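Local coordinates for protein importin-95 (Chaetomium thermophilum, PDB 4XRI) that serves as a flexible HEAT-repeat receptor for nuclear import of protein cargo and probably binds a small GTPase of the Ran type, at residues 212-215 / 220-223; 232-237 / 251-256; 256-261 / 295-300; 290-295 / 355-360. The protein carries 2 engineered substitutions. All coordinates share one frame; numbering follows the deposited sequence.

Contact 1: residues 212-215 / 220-223; sequences DSLE and NFKH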
# COMPACT_ATOMS: atom_id res chain seq x y z
N ASP A 212 -20.45 -1.43 -15.58
CA ASP A 212 -20.78 -1.26 -14.17
C ASP A 212 -21.57 -2.44 -13.62
O ASP A 212 -21.56 -2.69 -12.41
CB ASP A 212 -21.58 0.04 -13.97
CG ASP A 212 -20.74 1.29 -14.18
OD1 ASP A 212 -19.50 1.20 -14.08
OD2 ASP A 212 -21.33 2.36 -14.44
N SER A 213 -22.25 -3.17 -14.49
CA SER A 213 -23.16 -4.22 -14.05
C SER A 213 -22.56 -5.62 -14.19
O SER A 213 -23.26 -6.61 -14.00
CB SER A 213 -24.47 -4.15 -14.85
OG SER A 213 -25.03 -2.85 -14.79
N LEU A 214 -21.27 -5.69 -14.50
CA LEU A 214 -20.62 -6.95 -14.83
C LEU A 214 -20.74 -8.02 -13.75
O LEU A 214 -21.11 -9.16 -14.05
CB LEU A 214 -19.14 -6.71 -15.13
CG LEU A 214 -18.86 -6.29 -16.57
CD1 LEU A 214 -17.38 -6.03 -16.78
CD2 LEU A 214 -19.36 -7.37 -17.52
N GLU A 215 -20.44 -7.65 -12.51
CA GLU A 215 -20.53 -8.59 -11.40
C GLU A 215 -21.95 -9.15 -11.27
O GLU A 215 -22.13 -10.33 -10.98
CB GLU A 215 -20.11 -7.91 -10.09
CG GLU A 215 -18.66 -7.46 -10.06
CD GLU A 215 -18.18 -7.12 -8.66
OE1 GLU A 215 -19.02 -7.04 -7.74
OE2 GLU A 215 -16.95 -6.94 -8.49
N ASN A 220 -21.81 -13.95 -12.88
CA ASN A 220 -20.44 -14.43 -12.72
C ASN A 220 -19.95 -15.24 -13.92
O ASN A 220 -19.07 -16.09 -13.78
CB ASN A 220 -20.32 -15.25 -11.44
CG ASN A 220 -20.84 -14.51 -10.22
OD1 ASN A 220 -21.77 -14.96 -9.55
ND2 ASN A 220 -20.25 -13.36 -9.94
N PHE A 221 -20.52 -14.96 -15.09
CA PHE A 221 -20.04 -15.51 -16.36
C PHE A 221 -20.00 -17.03 -16.43
O PHE A 221 -19.25 -17.60 -17.22
CB PHE A 221 -18.64 -14.97 -16.65
CG PHE A 221 -18.61 -13.84 -17.65
CD1 PHE A 221 -19.44 -12.75 -17.50
CD2 PHE A 221 -17.75 -13.88 -18.73
CE1 PHE A 221 -19.41 -11.71 -18.42
CE2 PHE A 221 -17.71 -12.86 -19.65
CZ PHE A 221 -18.55 -11.77 -19.49
N LYS A 222 -20.82 -17.70 -15.62
CA LYS A 222 -20.76 -19.15 -15.52
C LYS A 222 -21.35 -19.86 -16.74
O LYS A 222 -20.92 -20.96 -17.09
CB LYS A 222 -21.48 -19.63 -14.26
CG LYS A 222 -21.13 -18.85 -13.01
CD LYS A 222 -21.50 -19.63 -11.76
CE LYS A 222 -21.67 -18.71 -10.57
NZ LYS A 222 -22.87 -17.84 -10.72
N HIS A 223 -22.33 -19.23 -17.38
CA HIS A 223 -23.06 -19.89 -18.46
C HIS A 223 -22.68 -19.34 -19.83
O HIS A 223 -22.54 -18.13 -20.01
CB HIS A 223 -24.57 -19.74 -18.22
CG HIS A 223 -24.98 -20.07 -16.82
ND1 HIS A 223 -25.47 -19.12 -15.95
CD2 HIS A 223 -24.96 -21.24 -16.13
CE1 HIS A 223 -25.75 -19.69 -14.79
NE2 HIS A 223 -25.45 -20.98 -14.88
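Glu215 and Asn220 bring the two backbones closest, CA to CA 6.0 Å, where the chain leaves the short helix 214-217 and turns back; Asn220 and Phe221 both have positive phi near 58°, the left-handed helical region. No hydrogen bond joins the two segments. Asn220 is turned with its CG beside its own backbone N (chi1 -53°), which sets ND2 3.7 Å from Glu215 O, close but not bonded. At the other end of the amide, OD1 receives a weak bond from Lys222 NZ, at 3.3 Å, and the same ammonium also bonds Asn219 O. The turn thus links helix 214-217 to helix 224-238 within the alpha-solenoid of an importin-beta, with His223 at the N-cap position of the second helix. Its buried side carries the apolar part of the contact: one methyl of Leu214, CD2, lies 4.4 Å from Phe221 CE1, approaching the ring obliquely. The pair is a light touch at this distance, and both side chains have further partners: Leu214 also packs on Arg255 and Ile256 of helix 243-260, while the Phe221 ring stacks with Tyr260. Glu215 points away from 220-223, and its carboxylate forms a salt bridge with Arg175.

Contact 2: residues 232-237 / 251-256; sequences QVVCEA and GCLNRI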
# COMPACT_ATOMS: atom_id res chain seq x y z
N GLN A 232 -20.07 -10.72 -27.36
CA GLN A 232 -20.34 -10.33 -28.73
C GLN A 232 -20.55 -8.82 -28.85
O GLN A 232 -19.97 -8.17 -29.72
CB GLN A 232 -21.56 -11.07 -29.28
CG GLN A 232 -21.80 -10.87 -30.78
CD GLN A 232 -22.57 -9.60 -31.09
OE1 GLN A 232 -23.41 -9.16 -30.31
NE2 GLN A 232 -22.28 -9.00 -32.24
N VAL A 233 -21.37 -8.26 -27.97
CA VAL A 233 -21.69 -6.84 -28.03
C VAL A 233 -20.50 -5.99 -27.61
O VAL A 233 -20.31 -4.89 -28.12
CB VAL A 233 -22.93 -6.50 -27.14
CG1 VAL A 233 -22.59 -6.53 -25.67
CG2 VAL A 233 -23.48 -5.14 -27.53
N VAL A 234 -19.67 -6.50 -26.70
CA VAL A 234 -18.51 -5.76 -26.25
C VAL A 234 -17.46 -5.68 -27.36
O VAL A 234 -16.91 -4.62 -27.63
CB VAL A 234 -17.87 -6.39 -24.99
CG1 VAL A 234 -16.53 -5.74 -24.69
CG2 VAL A 234 -18.80 -6.26 -23.79
N CYS A 235 -17.21 -6.82 -27.99
CA CYS A 235 -16.25 -6.90 -29.09
C CYS A 235 -16.68 -6.01 -30.25
O CYS A 235 -15.86 -5.33 -30.88
CB CYS A 235 -16.08 -8.34 -29.56
SG CYS A 235 -15.18 -9.40 -28.39
N GLU A 236 -17.98 -6.02 -30.52
CA GLU A 236 -18.58 -5.20 -31.56
C GLU A 236 -18.37 -3.71 -31.28
O GLU A 236 -18.04 -2.93 -32.18
CB GLU A 236 -20.08 -5.50 -31.67
CG GLU A 236 -20.86 -4.60 -32.61
CD GLU A 236 -22.33 -4.98 -32.69
OE1 GLU A 236 -22.68 -5.86 -33.52
OE2 GLU A 236 -23.14 -4.40 -31.94
N ALA A 237 -18.53 -3.34 -30.01
CA ALA A 237 -18.45 -1.95 -29.59
C ALA A 237 -17.03 -1.41 -29.62
O ALA A 237 -16.82 -0.20 -29.73
CB ALA A 237 -19.05 -1.80 -28.20
N GLY A 251 -13.00 -0.34 -21.63
CA GLY A 251 -13.09 -0.29 -20.19
C GLY A 251 -13.87 -1.48 -19.67
O GLY A 251 -13.52 -2.09 -18.67
N CYS A 252 -14.95 -1.80 -20.38
CA CYS A 252 -15.77 -2.97 -20.08
C CYS A 252 -14.94 -4.25 -20.22
O CYS A 252 -15.01 -5.15 -19.38
CB CYS A 252 -16.99 -3.02 -21.01
SG CYS A 252 -18.29 -4.15 -20.52
N LEU A 253 -14.16 -4.30 -21.29
CA LEU A 253 -13.34 -5.47 -21.60
C LEU A 253 -12.27 -5.69 -20.54
O LEU A 253 -11.98 -6.82 -20.16
CB LEU A 253 -12.71 -5.30 -22.98
CG LEU A 253 -12.19 -6.55 -23.69
CD1 LEU A 253 -13.24 -7.65 -23.65
CD2 LEU A 253 -11.81 -6.22 -25.13
N ASN A 254 -11.68 -4.59 -20.06
CA ASN A 254 -10.65 -4.65 -19.03
C ASN A 254 -11.19 -5.21 -17.72
O ASN A 254 -10.50 -5.96 -17.02
CB ASN A 254 -10.05 -3.27 -18.79
CG ASN A 254 -9.28 -2.75 -19.99
OD1 ASN A 254 -8.99 -3.50 -20.92
ND2 ASN A 254 -8.94 -1.47 -19.97
N ARG A 255 -12.42 -4.84 -17.39
CA ARG A 255 -13.06 -5.33 -16.18
C ARG A 255 -13.43 -6.80 -16.33
O ARG A 255 -13.34 -7.57 -15.37
CB ARG A 255 -14.30 -4.50 -15.85
CG ARG A 255 -13.96 -3.15 -15.23
CD ARG A 255 -15.18 -2.26 -15.05
NE ARG A 255 -14.76 -0.92 -14.66
CZ ARG A 255 -15.58 0.06 -14.28
NH1 ARG A 255 -16.89 -0.16 -14.23
NH2 ARG A 255 -15.09 1.24 -13.95
N ILE A 256 -13.83 -7.18 -17.54
CA ILE A 256 -14.15 -8.58 -17.84
C ILE A 256 -12.92 -9.46 -17.64
O ILE A 256 -12.99 -10.51 -17.00
CB ILE A 256 -14.68 -8.74 -19.27
CG1 ILE A 256 -16.11 -8.21 -19.37
CG2 ILE A 256 -14.62 -10.20 -19.71
CD1 ILE A 256 -16.63 -8.11 -20.78
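Val234 meets Cys252, Leu253 and Ile256 in a purely apolar contact between two successive helices, 224-238 and 243-260, in the N-terminal half of the chain. The short segments approach to 10.1 Å between axes, with 136° between their N-to-C directions, so they run roughly antiparallel but well splayed. The nearest CA pair is Val234 and Leu253. All four touching residues are buried, and no hydrogen bond crosses the 154 Å² interface.

The contact is carried by the fork of Val234, which points toward the other helix and divides its two methyls between partners. With CG1 anti to the backbone N (chi1 170°), that methyl reaches Leu253 CD1 at 3.9 Å, the two side chains meeting at a slant. The other methyl, CG2, faces the notch formed by two groups one helical turn apart: Cys252 SG at 3.9 Å and Ile256 CD1 at 4.1 Å. Ile256 comes to it tip to tip, because its extended outer torsion (chi2 170°) carries CD1 out toward the valine. The sulfur of Cys252 acts here as a bulky apolar atom.

Leu210 of helix 200-212 packs on both Val234 and Cys252, while Leu253 also touches Leu272 of helix 265-280 and Phe294 of helix 285-310. Successive, roughly antiparallel helices joined by a short turn and packed through apolar side chains in this way are typical of the alpha-solenoid of HEAT-repeat proteins.

Contact 3: residues 256-261 / 295-300; sequences IMALYY and WSTVCE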
# COMPACT_ATOMS: atom_id res chain seq x y z
N ILE A 256 -13.83 -7.18 -17.54
CA ILE A 256 -14.15 -8.58 -17.84
C ILE A 256 -12.92 -9.46 -17.64
O ILE A 256 -12.99 -10.51 -17.00
CB ILE A 256 -14.68 -8.74 -19.27
CG1 ILE A 256 -16.11 -8.21 -19.37
CG2 ILE A 256 -14.62 -10.20 -19.71
CD1 ILE A 256 -16.63 -8.11 -20.78
N MET A 257 -11.79 -9.02 -18.19
CA MET A 257 -10.53 -9.75 -18.06
C MET A 257 -10.11 -9.87 -16.59
O MET A 257 -9.66 -10.92 -16.15
CB MET A 257 -9.43 -9.06 -18.86
CG MET A 257 -8.06 -9.74 -18.75
SD MET A 257 -8.06 -11.44 -19.36
CE MET A 257 -8.55 -11.18 -21.06
N ALA A 258 -10.27 -8.78 -15.85
CA ALA A 258 -9.87 -8.73 -14.44
C ALA A 258 -10.72 -9.69 -13.60
O ALA A 258 -10.23 -10.29 -12.64
CB ALA A 258 -9.98 -7.32 -13.90
N LEU A 259 -11.98 -9.82 -13.96
CA LEU A 259 -12.92 -10.64 -13.21
C LEU A 259 -12.99 -12.08 -13.71
O LEU A 259 -13.17 -13.01 -12.93
CB LEU A 259 -14.32 -10.03 -13.24
CG LEU A 259 -14.58 -8.76 -12.43
CD1 LEU A 259 -15.81 -8.05 -12.96
CD2 LEU A 259 -14.76 -9.11 -10.96
N TYR A 260 -12.87 -12.26 -15.03
CA TYR A 260 -13.19 -13.56 -15.62
C TYR A 260 -12.10 -14.11 -16.53
O TYR A 260 -12.40 -14.70 -17.56
CB TYR A 260 -14.51 -13.46 -16.39
CG TYR A 260 -15.62 -12.87 -15.56
CD1 TYR A 260 -16.06 -13.50 -14.42
CD2 TYR A 260 -16.22 -11.67 -15.92
CE1 TYR A 260 -17.08 -12.97 -13.65
CE2 TYR A 260 -17.24 -11.12 -15.16
CZ TYR A 260 -17.66 -11.78 -14.02
OH TYR A 260 -18.67 -11.24 -13.26
N TYR A 261 -10.85 -13.92 -16.12
CA TYR A 261 -9.70 -14.42 -16.87
C TYR A 261 -9.88 -15.87 -17.29
O TYR A 261 -9.59 -16.24 -18.43
CB TYR A 261 -8.43 -14.28 -16.02
CG TYR A 261 -7.22 -15.00 -16.59
CD1 TYR A 261 -6.33 -14.34 -17.42
CD2 TYR A 261 -6.98 -16.34 -16.29
CE1 TYR A 261 -5.22 -14.99 -17.94
CE2 TYR A 261 -5.88 -17.00 -16.81
CZ TYR A 261 -5.01 -16.32 -17.63
OH TYR A 261 -3.91 -16.96 -18.15
N TRP A 295 -3.69 -5.21 -21.57
CA TRP A 295 -2.57 -6.13 -21.52
C TRP A 295 -1.80 -6.02 -20.21
O TRP A 295 -1.16 -6.97 -19.78
CB TRP A 295 -1.65 -5.90 -22.72
CG TRP A 295 -2.22 -6.54 -23.93
CD1 TRP A 295 -2.77 -5.92 -25.01
CD2 TRP A 295 -2.35 -7.95 -24.16
NE1 TRP A 295 -3.21 -6.86 -25.91
CE2 TRP A 295 -2.97 -8.11 -25.41
CE3 TRP A 295 -1.99 -9.08 -23.43
CZ2 TRP A 295 -3.23 -9.37 -25.95
CZ3 TRP A 295 -2.25 -10.33 -23.97
CH2 TRP A 295 -2.86 -10.46 -25.21
N SER A 296 -1.89 -4.85 -19.58
CA SER A 296 -1.38 -4.70 -18.22
C SER A 296 -2.20 -5.56 -17.27
O SER A 296 -1.65 -6.19 -16.36
CB SER A 296 -1.42 -3.23 -17.80
OG SER A 296 -0.44 -2.47 -18.49
N THR A 297 -3.51 -5.60 -17.49
CA THR A 297 -4.41 -6.40 -16.67
C THR A 297 -4.14 -7.89 -16.87
O THR A 297 -4.11 -8.65 -15.90
CB THR A 297 -5.89 -6.10 -16.99
OG1 THR A 297 -6.16 -4.71 -16.78
CG2 THR A 297 -6.80 -6.93 -16.08
N VAL A 298 -3.95 -8.29 -18.12
CA VAL A 298 -3.62 -9.67 -18.45
C VAL A 298 -2.32 -10.09 -17.76
O VAL A 298 -2.24 -11.15 -17.15
CB VAL A 298 -3.47 -9.88 -19.97
CG1 VAL A 298 -2.88 -11.25 -20.27
CG2 VAL A 298 -4.81 -9.71 -20.66
N CYS A 299 -1.31 -9.22 -17.86
CA CYS A 299 -0.01 -9.49 -17.28
C CYS A 299 -0.07 -9.60 -15.76
O CYS A 299 0.52 -10.50 -15.17
CB CYS A 299 0.99 -8.41 -17.70
SG CYS A 299 1.54 -8.56 -19.42
N GLU A 300 -0.80 -8.68 -15.13
CA GLU A 300 -0.97 -8.69 -13.69
C GLU A 300 -1.61 -10.00 -13.22
O GLU A 300 -1.15 -10.62 -12.27
CB GLU A 300 -1.80 -7.50 -13.23
CG GLU A 300 -1.04 -6.19 -13.22
CD GLU A 300 -1.93 -4.99 -12.95
OE1 GLU A 300 -3.17 -5.14 -12.99
OE2 GLU A 300 -1.39 -3.89 -12.71
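Met257 reaches Thr297 and Val298 across to segment 295-300 of helix 285-310, whose short axis runs nearly parallel to that of 256-260, 9.3 Å away at an angle of 15°. Its CB aims at that helix and starts the chain 4.4 Å from Thr297 CG2. CG, anti to the backbone N (chi1 179°), meets two methyls about at right angles to each other, Val298 CG2 at 3.8 Å and Thr297 CG2 at 4.1 Å. Bends at chi2 and chi3 then curl the thioether over the valine, so that SD lies 3.9 Å and CE 4.0 Å from the same Val298 CG2. Thus one methyl of Val298 is touched by three successive atoms of Met257. Beside this, Thr297 CG2 packs 3.9 Å from Ala258 CB. The threonine can offer its methyl because its OG1 is turned back onto its own helix, hydrogen-bonded to Glu293 O. Tyr261 extends toward the same helix, its OH hydrogen-bonded to Glu302 and to Tyr322 N. With no hydrogen bond or charge pair between the segments, the contact is held by dispersion and the exclusion of water; such non-directional packing would probably tolerate small shifts between helices, consistent with the flexibility of this receptor.

Contact 4: residues 290-295 / 355-360; sequences LAVEFW and SRAAYQ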
# COMPACT_ATOMS: atom_id res chain seq x y z
N LEU A 290 -6.50 2.51 -22.84
CA LEU A 290 -7.35 1.45 -22.33
C LEU A 290 -6.93 0.08 -22.87
O LEU A 290 -7.02 -0.93 -22.17
CB LEU A 290 -8.80 1.73 -22.69
CG LEU A 290 -9.44 2.85 -21.87
CD1 LEU A 290 -10.77 3.28 -22.48
CD2 LEU A 290 -9.64 2.39 -20.44
N ALA A 291 -6.48 0.07 -24.12
CA ALA A 291 -6.04 -1.17 -24.75
C ALA A 291 -4.70 -1.62 -24.18
O ALA A 291 -4.47 -2.82 -24.02
CB ALA A 291 -5.94 -0.98 -26.26
N VAL A 292 -3.83 -0.67 -23.86
CA VAL A 292 -2.57 -0.99 -23.18
C VAL A 292 -2.87 -1.52 -21.79
O VAL A 292 -2.25 -2.48 -21.32
CB VAL A 292 -1.64 0.25 -23.10
CG1 VAL A 292 -0.52 0.00 -22.09
CG2 VAL A 292 -1.08 0.57 -24.46
N GLU A 293 -3.83 -0.88 -21.13
CA GLU A 293 -4.28 -1.30 -19.81
C GLU A 293 -4.84 -2.72 -19.84
O GLU A 293 -4.71 -3.47 -18.86
CB GLU A 293 -5.34 -0.33 -19.28
CG GLU A 293 -6.08 -0.79 -18.03
CD GLU A 293 -5.18 -0.87 -16.80
OE1 GLU A 293 -4.11 -0.24 -16.80
OE2 GLU A 293 -5.56 -1.56 -15.84
N PHE A 294 -5.44 -3.09 -20.96
CA PHE A 294 -5.94 -4.46 -21.15
C PHE A 294 -4.83 -5.47 -20.94
O PHE A 294 -5.00 -6.46 -20.24
CB PHE A 294 -6.55 -4.63 -22.54
CG PHE A 294 -6.96 -6.05 -22.85
CD1 PHE A 294 -8.22 -6.51 -22.51
CD2 PHE A 294 -6.08 -6.92 -23.48
CE1 PHE A 294 -8.60 -7.81 -22.79
CE2 PHE A 294 -6.45 -8.22 -23.76
CZ PHE A 294 -7.71 -8.66 -23.42
N TRP A 295 -3.69 -5.21 -21.57
CA TRP A 295 -2.57 -6.13 -21.52
C TRP A 295 -1.80 -6.02 -20.21
O TRP A 295 -1.16 -6.97 -19.78
CB TRP A 295 -1.65 -5.90 -22.72
CG TRP A 295 -2.22 -6.54 -23.93
CD1 TRP A 295 -2.77 -5.92 -25.01
CD2 TRP A 295 -2.35 -7.95 -24.16
NE1 TRP A 295 -3.21 -6.86 -25.91
CE2 TRP A 295 -2.97 -8.11 -25.41
CE3 TRP A 295 -1.99 -9.08 -23.43
CZ2 TRP A 295 -3.23 -9.37 -25.95
CZ3 TRP A 295 -2.25 -10.33 -23.97
CH2 TRP A 295 -2.86 -10.46 -25.21
N SER A 355 2.84 6.84 -23.12
CA SER A 355 4.22 6.36 -23.06
C SER A 355 4.54 5.74 -21.70
O SER A 355 5.25 4.73 -21.62
CB SER A 355 5.19 7.49 -23.36
OG SER A 355 5.04 8.56 -22.44
N ARG A 356 4.03 6.33 -20.63
CA ARG A 356 4.27 5.80 -19.30
C ARG A 356 3.40 4.57 -19.08
O ARG A 356 3.79 3.64 -18.37
CB ARG A 356 3.99 6.86 -18.23
CG ARG A 356 4.71 8.17 -18.50
CD ARG A 356 4.83 9.04 -17.27
NE ARG A 356 5.23 10.40 -17.63
CZ ARG A 356 5.76 11.27 -16.78
NH1 ARG A 356 5.98 10.93 -15.52
NH2 ARG A 356 6.09 12.48 -17.21
N ALA A 357 2.22 4.57 -19.69
CA ALA A 357 1.35 3.40 -19.67
C ALA A 357 2.05 2.21 -20.33
O ALA A 357 2.07 1.11 -19.78
CB ALA A 357 0.04 3.70 -20.37
N ALA A 358 2.63 2.45 -21.50
CA ALA A 358 3.36 1.43 -22.24
C ALA A 358 4.56 0.93 -21.46
O ALA A 358 4.87 -0.26 -21.49
CB ALA A 358 3.80 1.97 -23.60
N TYR A 359 5.23 1.83 -20.76
CA TYR A 359 6.40 1.46 -19.96
C TYR A 359 6.00 0.54 -18.81
O TYR A 359 6.65 -0.48 -18.58
CB TYR A 359 7.12 2.68 -19.41
CG TYR A 359 8.36 2.32 -18.62
CD1 TYR A 359 9.58 2.15 -19.26
CD2 TYR A 359 8.31 2.13 -17.24
CE1 TYR A 359 10.72 1.81 -18.55
CE2 TYR A 359 9.44 1.79 -16.53
CZ TYR A 359 10.64 1.63 -17.18
OH TYR A 359 11.77 1.29 -16.47
N GLN A 360 4.94 0.91 -18.10
CA GLN A 360 4.41 0.09 -17.01
C GLN A 360 4.08 -1.30 -17.53
O GLN A 360 4.47 -2.31 -16.94
CB GLN A 360 3.16 0.72 -16.39
CG GLN A 360 3.37 2.10 -15.77
CD GLN A 360 4.53 2.14 -14.79
OE1 GLN A 360 4.71 1.22 -13.99
NE2 GLN A 360 5.31 3.21 -14.85
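Val292 places one methyl against the backbone of Ala357 and Ala358, and this single side chain makes every close contact between the segments. CG1 lies 3.6 Å from Ala357 O, 3.8 Å from Ala357 C and 4.0 Å from Ala358 N, so it rests on the peptide group that joins the two alanines; Ala357 CB adds a methyl at 4.1 Å. The branch gets there because CG1 is anti to the backbone N (chi1 165°) and because Val292 points toward helix 354-369. Small residues at 357 and 358 let the valine come down to the main chain, and the nearest CA atoms, Val292 and Ala358, are 6.5 Å apart. The interface is small, 94 Å², wholly buried and without a hydrogen bond across it.

Helices 285-310 and 354-369 are not consecutive: helix 324-340 comes between them in the chain, and its Leu339 touches both Val292 and Ala358. Packing of each helix on the next and on the one after is how the alpha-solenoid of a HEAT-repeat protein grows.

Around the valine, Met280 of helix 265-280 and Ile354 and Cys361 of helix 354-369 also pack on its side chain. Further out, at the start of helix 354-369, Asn353 OD1 accepts hydrogen bonds from Ser355 OG and Arg356 N. Phe294 lays CD2 3.6 Å above the Trp295 ring, offset toward its rim, and Trp295 packs on Ala328, Val332 and Cys361.

Overall arrangement
Contacts 1 and 2 come in series along the chain, followed by contacts 3 and 4, whose segments alternate. Contacts 2 and 3 share Ile256 and helix 243-260; contacts 3 and 4 share Trp295 and helix 285-310. Neighbouring centres are 12 to 13 Å apart, and contact 1 lies about 25 Å from contact 4. Bridges join the steps: Asp212 OD1 of contact 1 makes a salt bridge to Arg255 NH1 of contact 2 at 2.9 Å, and Asn254 ND2 of contact 2 probably hydrogen-bonds Leu290 O of contact 4. The four thus trace a continuous run of packing, from a turn to three pairs of helices, through residues 212-360, by which displacement at one helix could pass to the next.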